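Local coordinates for acyl-coenzyme A oxidase 3 (Yarrowia lipolytica, PDB 5YS9), which catalyses the FAD-dependent oxidation of acyl-CoA to trans-2-enoyl-CoA in peroxisomal fatty acid beta-oxidation, passing the electrons to oxygen to give hydrogen peroxide, at residues 521-532 against 542-553. Numbering follows the deposited sequence.
Sequences AIQRATDKFVEL and AFEELSQQRFQC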
ATOM      1  N   ALA A 521      21.201   3.037 -20.464  1.00 37.95           N
ATOM      2  CA  ALA A 521      20.621   4.145 -19.754  1.00 39.52           C
ATOM      3  C   ALA A 521      21.707   5.006 -19.100  1.00 39.05           C
ATOM      4  O   ALA A 521      21.655   6.233 -19.176  1.00 38.08           O
ATOM      5  CB  ALA A 521      19.645   3.620 -18.715  1.00 41.60           C
ATOM      6  N   ILE A 522      22.697   4.359 -18.491  1.00 38.81           N
ATOM      7  CA  ILE A 522      23.789   5.078 -17.808  1.00 41.59           C
ATOM      8  C   ILE A 522      24.740   5.827 -18.766  1.00 42.95           C
ATOM      9  O   ILE A 522      25.116   6.979 -18.501  1.00 39.17           O
ATOM     10  CB  ILE A 522      24.619   4.116 -16.927  1.00 43.43           C
ATOM     11  CG1 ILE A 522      23.751   3.607 -15.790  1.00 41.14           C
ATOM     12  CG2 ILE A 522      25.899   4.798 -16.384  1.00 43.26           C
ATOM     13  CD1 ILE A 522      24.299   2.396 -15.074  1.00 42.97           C
ATOM     14  N   GLN A 523      25.153   5.178 -19.854  1.00 43.53           N
ATOM     15  CA  GLN A 523      25.994   5.877 -20.852  1.00 43.50           C
ATOM     16  C   GLN A 523      25.267   7.103 -21.445  1.00 45.12           C
ATOM     17  O   GLN A 523      25.889   8.172 -21.590  1.00 50.21           O
ATOM     18  CB  GLN A 523      26.465   4.950 -21.977  1.00 41.62           C
ATOM     19  CG  GLN A 523      27.284   3.709 -21.560  1.00 42.03           C
ATOM     20  CD  GLN A 523      28.667   3.990 -21.018  1.00 37.98           C
ATOM     21  OE1 GLN A 523      29.161   5.099 -21.124  1.00 40.72           O
ATOM     22  NE2 GLN A 523      29.301   2.973 -20.433  1.00 36.39           N
ATOM     23  N   ARG A 524      23.974   6.981 -21.755  1.00 43.84           N
ATOM     24  CA  ARG A 524      23.245   8.121 -22.379  1.00 49.39           C
ATOM     25  C   ARG A 524      23.074   9.256 -21.369  1.00 46.06           C
ATOM     26  O   ARG A 524      23.305  10.432 -21.688  1.00 45.61           O
ATOM     27  CB  ARG A 524      21.900   7.697 -23.005  1.00 50.19           C
ATOM     28  CG  ARG A 524      22.065   7.201 -24.456  1.00 57.10           C
ATOM     29  CD  ARG A 524      20.861   6.450 -25.036  1.00 63.01           C
ATOM     30  NE  ARG A 524      19.711   6.511 -24.129  1.00 66.02           N
ATOM     31  CZ  ARG A 524      19.199   5.494 -23.422  1.00 62.74           C
ATOM     32  NH1 ARG A 524      19.649   4.249 -23.531  1.00 62.11           N
ATOM     33  NH2 ARG A 524      18.187   5.738 -22.601  1.00 62.58           N
ATOM     34  N   ALA A 525      22.734   8.886 -20.142  1.00 40.69           N
ATOM     35  CA  ALA A 525      22.642   9.855 -19.041  1.00 43.38           C
ATOM     36  C   ALA A 525      23.986  10.527 -18.765  1.00 39.03           C
ATOM     37  O   ALA A 525      24.029  11.713 -18.507  1.00 39.98           O
ATOM     38  CB  ALA A 525      22.100   9.202 -17.763  1.00 41.05           C
ATOM     39  N   THR A 526      25.068   9.768 -18.799  1.00 37.32           N
ATOM     40  CA  THR A 526      26.387  10.348 -18.632  1.00 38.98           C
ATOM     41  C   THR A 526      26.729  11.287 -19.809  1.00 41.80           C
ATOM     42  O   THR A 526      27.235  12.380 -19.565  1.00 37.11           O
ATOM     43  CB  THR A 526      27.448   9.277 -18.468  1.00 37.54           C
ATOM     44  OG1 THR A 526      27.063   8.391 -17.412  1.00 33.99           O
ATOM     45  CG2 THR A 526      28.797   9.916 -18.119  1.00 43.12           C
ATOM     46  N   ASP A 527      26.412  10.881 -21.051  1.00 43.52           N
ATOM     47  CA  ASP A 527      26.582  11.764 -22.240  1.00 45.96           C
ATOM     48  C   ASP A 527      25.865  13.111 -22.070  1.00 51.87           C
ATOM     49  O   ASP A 527      26.462  14.164 -22.370  1.00 52.89           O
ATOM     50  CB  ASP A 527      26.057  11.133 -23.556  1.00 41.74           C
ATOM     51  CG  ASP A 527      26.902   9.958 -24.038  1.00 43.89           C
ATOM     52  OD1 ASP A 527      28.045   9.788 -23.582  1.00 45.32           O
ATOM     53  OD2 ASP A 527      26.399   9.163 -24.856  1.00 44.48           O
ATOM     54  N   LYS A 528      24.596  13.068 -21.637  1.00 49.00           N
ATOM     55  CA  LYS A 528      23.774  14.280 -21.454  1.00 48.56           C
ATOM     56  C   LYS A 528      24.331  15.194 -20.372  1.00 45.26           C
ATOM     57  O   LYS A 528      24.218  16.418 -20.459  1.00 45.43           O
ATOM     58  CB  LYS A 528      22.318  13.941 -21.083  1.00 49.99           C
ATOM     59  CG  LYS A 528      21.438  13.414 -22.199  1.00 52.95           C
ATOM     60  CD  LYS A 528      19.972  13.305 -21.745  1.00 61.81           C
ATOM     61  CE  LYS A 528      18.949  13.806 -22.766  1.00 62.53           C
ATOM     62  NZ  LYS A 528      18.559  12.725 -23.712  1.00 61.15           N
ATOM     63  N   PHE A 529      24.888  14.584 -19.333  1.00 45.87           N
ATOM     64  CA  PHE A 529      25.497  15.309 -18.227  1.00 45.56           C
ATOM     65  C   PHE A 529      26.700  16.091 -18.727  1.00 48.36           C
ATOM     66  O   PHE A 529      26.954  17.208 -18.279  1.00 49.12           O
ATOM     67  CB  PHE A 529      25.948  14.324 -17.156  1.00 43.93           C
ATOM     68  CG  PHE A 529      26.798  14.937 -16.103  1.00 43.40           C
ATOM     69  CD1 PHE A 529      28.166  15.018 -16.265  1.00 42.71           C
ATOM     70  CD2 PHE A 529      26.231  15.444 -14.954  1.00 46.46           C
ATOM     71  CE1 PHE A 529      28.971  15.555 -15.283  1.00 42.28           C
ATOM     72  CE2 PHE A 529      27.029  16.009 -13.963  1.00 48.36           C
ATOM     73  CZ  PHE A 529      28.414  16.054 -14.127  1.00 45.39           C
ATOM     74  N   VAL A 530      27.460  15.451 -19.618  1.00 47.69           N
ATOM     75  CA  VAL A 530      28.578  16.079 -20.309  1.00 51.23           C
ATOM     76  C   VAL A 530      28.109  17.220 -21.260  1.00 50.73           C
ATOM     77  O   VAL A 530      28.724  18.280 -21.259  1.00 50.66           O
ATOM     78  CB  VAL A 530      29.497  15.029 -21.016  1.00 50.97           C
ATOM     79  CG1 VAL A 530      30.591  15.689 -21.841  1.00 46.88           C
ATOM     80  CG2 VAL A 530      30.150  14.103 -19.997  1.00 53.69           C
ATOM     81  N   GLU A 531      27.046  17.027 -22.047  1.00 49.76           N
ATOM     82  CA  GLU A 531      26.537  18.125 -22.884  1.00 55.28           C
ATOM     83  C   GLU A 531      26.097  19.297 -21.992  1.00 58.40           C
ATOM     84  O   GLU A 531      26.296  20.470 -22.346  1.00 58.19           O
ATOM     85  CB  GLU A 531      25.346  17.712 -23.766  1.00 54.91           C
ATOM     86  CG  GLU A 531      25.628  16.772 -24.937  1.00 64.05           C
ATOM     87  CD  GLU A 531      24.323  16.179 -25.532  1.00 74.92           C
ATOM     88  OE1 GLU A 531      24.263  14.949 -25.808  1.00 73.75           O
ATOM     89  OE2 GLU A 531      23.330  16.950 -25.695  1.00 73.84           O
ATOM     90  N   LEU A 532      25.492  18.980 -20.846  1.00 57.35           N
ATOM     91  CA  LEU A 532      24.879  20.008 -20.012  1.00 59.95           C
ATOM     92  C   LEU A 532      25.899  20.808 -19.211  1.00 54.09           C
ATOM     93  O   LEU A 532      25.685  22.009 -18.991  1.00 51.06           O
ATOM     94  CB  LEU A 532      23.802  19.410 -19.096  1.00 63.24           C
ATOM     95  CG  LEU A 532      22.452  19.096 -19.759  1.00 60.07           C
ATOM     96  CD1 LEU A 532      21.662  18.223 -18.804  1.00 58.29           C
ATOM     97  CD2 LEU A 532      21.649  20.338 -20.131  1.00 56.47           C
ATOM     98  N   ALA A 542      23.103  20.106 -13.446  1.00 53.60           N
ATOM     99  CA  ALA A 542      23.008  19.058 -14.451  1.00 50.41           C
ATOM    100  C   ALA A 542      22.326  17.807 -13.891  1.00 49.44           C
ATOM    101  O   ALA A 542      21.421  17.274 -14.525  1.00 52.30           O
ATOM    102  CB  ALA A 542      24.401  18.728 -14.974  1.00 52.48           C
ATOM    103  N   PHE A 543      22.758  17.345 -12.712  1.00 46.10           N
ATOM    104  CA  PHE A 543      22.109  16.214 -12.045  1.00 45.86           C
ATOM    105  C   PHE A 543      20.596  16.464 -11.786  1.00 47.01           C
ATOM    106  O   PHE A 543      19.764  15.560 -11.993  1.00 42.09           O
ATOM    107  CB  PHE A 543      22.834  15.883 -10.733  1.00 43.09           C
ATOM    108  CG  PHE A 543      24.190  15.296 -10.926  1.00 43.06           C
ATOM    109  CD1 PHE A 543      24.385  14.191 -11.766  1.00 42.39           C
ATOM    110  CD2 PHE A 543      25.303  15.816 -10.244  1.00 46.98           C
ATOM    111  CE1 PHE A 543      25.658  13.637 -11.928  1.00 40.47           C
ATOM    112  CE2 PHE A 543      26.580  15.257 -10.398  1.00 40.38           C
ATOM    113  CZ  PHE A 543      26.749  14.169 -11.240  1.00 40.61           C
ATOM    114  N   GLU A 544      20.249  17.696 -11.384  1.00 49.18           N
ATOM    115  CA  GLU A 544      18.840  18.107 -11.183  1.00 52.04           C
ATOM    116  C   GLU A 544      18.045  18.013 -12.503  1.00 52.41           C
ATOM    117  O   GLU A 544      16.941  17.448 -12.537  1.00 57.05           O
ATOM    118  CB  GLU A 544      18.732  19.533 -10.633  1.00 55.33           C
ATOM    119  CG  GLU A 544      19.505  19.823  -9.350  1.00 62.91           C
ATOM    120  CD  GLU A 544      18.633  19.812  -8.116  1.00 68.55           C
ATOM    121  OE1 GLU A 544      17.913  20.838  -7.905  1.00 61.20           O
ATOM    122  OE2 GLU A 544      18.697  18.773  -7.394  1.00 64.27           O
ATOM    123  N   GLU A 545      18.603  18.563 -13.576  1.00 47.59           N
ATOM    124  CA  GLU A 545      18.034  18.386 -14.923  1.00 53.60           C
ATOM    125  C   GLU A 545      17.823  16.929 -15.317  1.00 48.74           C
ATOM    126  O   GLU A 545      16.981  16.668 -16.169  1.00 50.77           O
ATOM    127  CB  GLU A 545      18.921  19.035 -16.020  1.00 57.64           C
ATOM    128  CG  GLU A 545      18.739  20.535 -16.211  1.00 63.41           C
ATOM    129  CD  GLU A 545      17.299  20.914 -16.494  1.00 69.21           C
ATOM    130  OE1 GLU A 545      16.581  20.122 -17.161  1.00 61.52           O
ATOM    131  OE2 GLU A 545      16.888  21.997 -16.023  1.00 73.57           O
ATOM    132  N   LEU A 546      18.619  16.019 -14.742  1.00 43.72           N
ATOM    133  CA  LEU A 546      18.581  14.591 -15.048  1.00 44.68           C
ATOM    134  C   LEU A 546      18.036  13.720 -13.904  1.00 44.04           C
ATOM    135  O   LEU A 546      18.486  12.574 -13.700  1.00 48.70           O
ATOM    136  CB  LEU A 546      19.995  14.126 -15.417  1.00 46.83           C
ATOM    137  CG  LEU A 546      20.552  14.780 -16.694  1.00 46.46           C
ATOM    138  CD1 LEU A 546      22.057  14.573 -16.808  1.00 46.79           C
ATOM    139  CD2 LEU A 546      19.815  14.241 -17.908  1.00 44.77           C
ATOM    140  N   SER A 547      17.065  14.265 -13.176  1.00 39.29           N
ATOM    141  CA  SER A 547      16.450  13.583 -12.048  1.00 37.67           C
ATOM    142  C   SER A 547      15.731  12.290 -12.414  1.00 37.69           C
ATOM    143  O   SER A 547      15.911  11.283 -11.714  1.00 38.65           O
ATOM    144  CB  SER A 547      15.512  14.517 -11.333  1.00 36.12           C
ATOM    145  OG  SER A 547      16.293  15.488 -10.697  1.00 39.19           O
ATOM    146  N   GLN A 548      14.944  12.314 -13.498  1.00 37.37           N
ATOM    147  CA  GLN A 548      14.270  11.127 -14.009  1.00 40.27           C
ATOM    148  C   GLN A 548      15.329  10.100 -14.469  1.00 41.87           C
ATOM    149  O   GLN A 548      15.224   8.914 -14.139  1.00 44.21           O
ATOM    150  CB  GLN A 548      13.275  11.494 -15.125  1.00 44.06           C
ATOM    151  CG  GLN A 548      12.659  10.332 -15.927  1.00 52.68           C
ATOM    152  CD  GLN A 548      11.786   9.370 -15.087  1.00 61.81           C
ATOM    153  OE1 GLN A 548      11.612   9.542 -13.869  1.00 60.73           O
ATOM    154  NE2 GLN A 548      11.240   8.340 -15.749  1.00 62.54           N
ATOM    155  N   GLN A 549      16.358  10.553 -15.187  1.00 40.48           N
ATOM    156  CA  GLN A 549      17.398   9.648 -15.690  1.00 40.89           C
ATOM    157  C   GLN A 549      18.173   9.038 -14.513  1.00 38.60           C
ATOM    158  O   GLN A 549      18.402   7.841 -14.494  1.00 36.96           O
ATOM    159  CB  GLN A 549      18.352  10.363 -16.660  1.00 41.43           C
ATOM    160  CG  GLN A 549      17.742  10.787 -17.992  1.00 39.97           C
ATOM    161  CD  GLN A 549      16.860  12.027 -17.928  1.00 40.18           C
ATOM    162  OE1 GLN A 549      16.802  12.711 -16.923  1.00 38.68           O
ATOM    163  NE2 GLN A 549      16.157  12.304 -19.010  1.00 40.13           N
ATOM    164  N   ARG A 550      18.528   9.828 -13.508  1.00 35.78           N
ATOM    165  CA  ARG A 550      19.238   9.254 -12.339  1.00 39.84           C
ATOM    166  C   ARG A 550      18.461   8.168 -11.600  1.00 41.14           C
ATOM    167  O   ARG A 550      19.028   7.139 -11.223  1.00 44.15           O
ATOM    168  CB  ARG A 550      19.585  10.330 -11.324  1.00 43.51           C
ATOM    169  CG  ARG A 550      20.800  11.146 -11.684  1.00 45.71           C
ATOM    170  CD  ARG A 550      21.114  12.082 -10.535  1.00 47.86           C
ATOM    171  NE  ARG A 550      20.164  13.197 -10.425  1.00 47.05           N
ATOM    172  CZ  ARG A 550      19.769  13.751  -9.270  1.00 45.86           C
ATOM    173  NH1 ARG A 550      20.161  13.269  -8.095  1.00 43.95           N
ATOM    174  NH2 ARG A 550      18.911  14.765  -9.287  1.00 44.72           N
ATOM    175  N   PHE A 551      17.165   8.428 -11.379  1.00 40.13           N
ATOM    176  CA  PHE A 551      16.250   7.460 -10.813  1.00 37.68           C
ATOM    177  C   PHE A 551      16.147   6.191 -11.658  1.00 35.73           C
ATOM    178  O   PHE A 551      16.240   5.077 -11.117  1.00 35.10           O
ATOM    179  CB  PHE A 551      14.821   8.043 -10.592  1.00 38.69           C
ATOM    180  CG  PHE A 551      13.935   7.120  -9.790  1.00 36.01           C
ATOM    181  CD1 PHE A 551      13.199   6.141 -10.405  1.00 35.24           C
ATOM    182  CD2 PHE A 551      13.945   7.169  -8.409  1.00 39.64           C
ATOM    183  CE1 PHE A 551      12.440   5.252  -9.679  1.00 34.91           C
ATOM    184  CE2 PHE A 551      13.186   6.276  -7.661  1.00 38.75           C
ATOM    185  CZ  PHE A 551      12.438   5.315  -8.303  1.00 36.84           C
ATOM    186  N   GLN A 552      15.935   6.360 -12.966  1.00 36.05           N
ATOM    187  CA  GLN A 552      15.883   5.221 -13.909  1.00 38.12           C
ATOM    188  C   GLN A 552      17.189   4.370 -13.872  1.00 39.28           C
ATOM    189  O   GLN A 552      17.147   3.123 -13.772  1.00 41.30           O
ATOM    190  CB  GLN A 552      15.583   5.706 -15.341  1.00 41.24           C
ATOM    191  CG  GLN A 552      14.140   6.036 -15.648  1.00 42.17           C
ATOM    192  CD  GLN A 552      13.295   4.780 -15.814  1.00 48.42           C
ATOM    193  OE1 GLN A 552      12.349   4.554 -15.041  1.00 39.39           O
ATOM    194  NE2 GLN A 552      13.641   3.943 -16.814  1.00 47.56           N
ATOM    195  N   CYS A 553      18.336   5.038 -13.922  1.00 35.02           N
ATOM    196  CA  CYS A 553      19.603   4.343 -13.762  1.00 36.53           C
ATOM    197  C   CYS A 553      19.659   3.542 -12.481  1.00 36.95           C
ATOM    198  O   CYS A 553      20.042   2.376 -12.505  1.00 40.25           O
ATOM    199  CB  CYS A 553      20.764   5.316 -13.827  1.00 38.87           C
ATOM    200  SG  CYS A 553      21.021   6.033 -15.478  1.00 41.40           S
TER
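F529 and F543 meet in an offset stack, centroids 4.6 Å apart and planes inclined by 30°, with the CE2 corner of F529 over one face of F543, toward its rim. With CG anti to the backbone N (chi1 170°), the F529 ring reaches across to the other segment, where A542 CB lies 3.8 Å from its CD2. Helix 458-477 adds L474 against F529 and R467 against F543. Cutting F543 back to an alanine would probably take away the face on which F529 rests and leave that ring freer to turn.

Next comes L546, which divides its two methyls between neighbours: CD1 reaches the backbone of F529, 3.8 Å from its CA, while CD2 packs against the aliphatic shaft of K528. The bent K528 chain then carries NZ on to a salt bridge with D613 of the second subunit. L532 meets L546 tip to tip, CD1 to CD1, at 4.2 Å. Further along, A525 and C553 are the small partners where the backbones come close: A525 CB sits 4.1 Å from Q549 CB, and C553 SG lies 3.7 Å from I522 CG1.

L546 also occupies the N-cap position of helix 547-573, in the break that follows helix 539-545. The axes of segments 521-532 and 547-553 come within 9.7 Å and run nearly antiparallel, at 153°. The F543 side chain is about 10 Å from a bound FAD. This is antiparallel helix packing across an apolar seam, with the short helix 539-545 in the connection, part of the all-helical C-terminal domain of acyl-CoA oxidases.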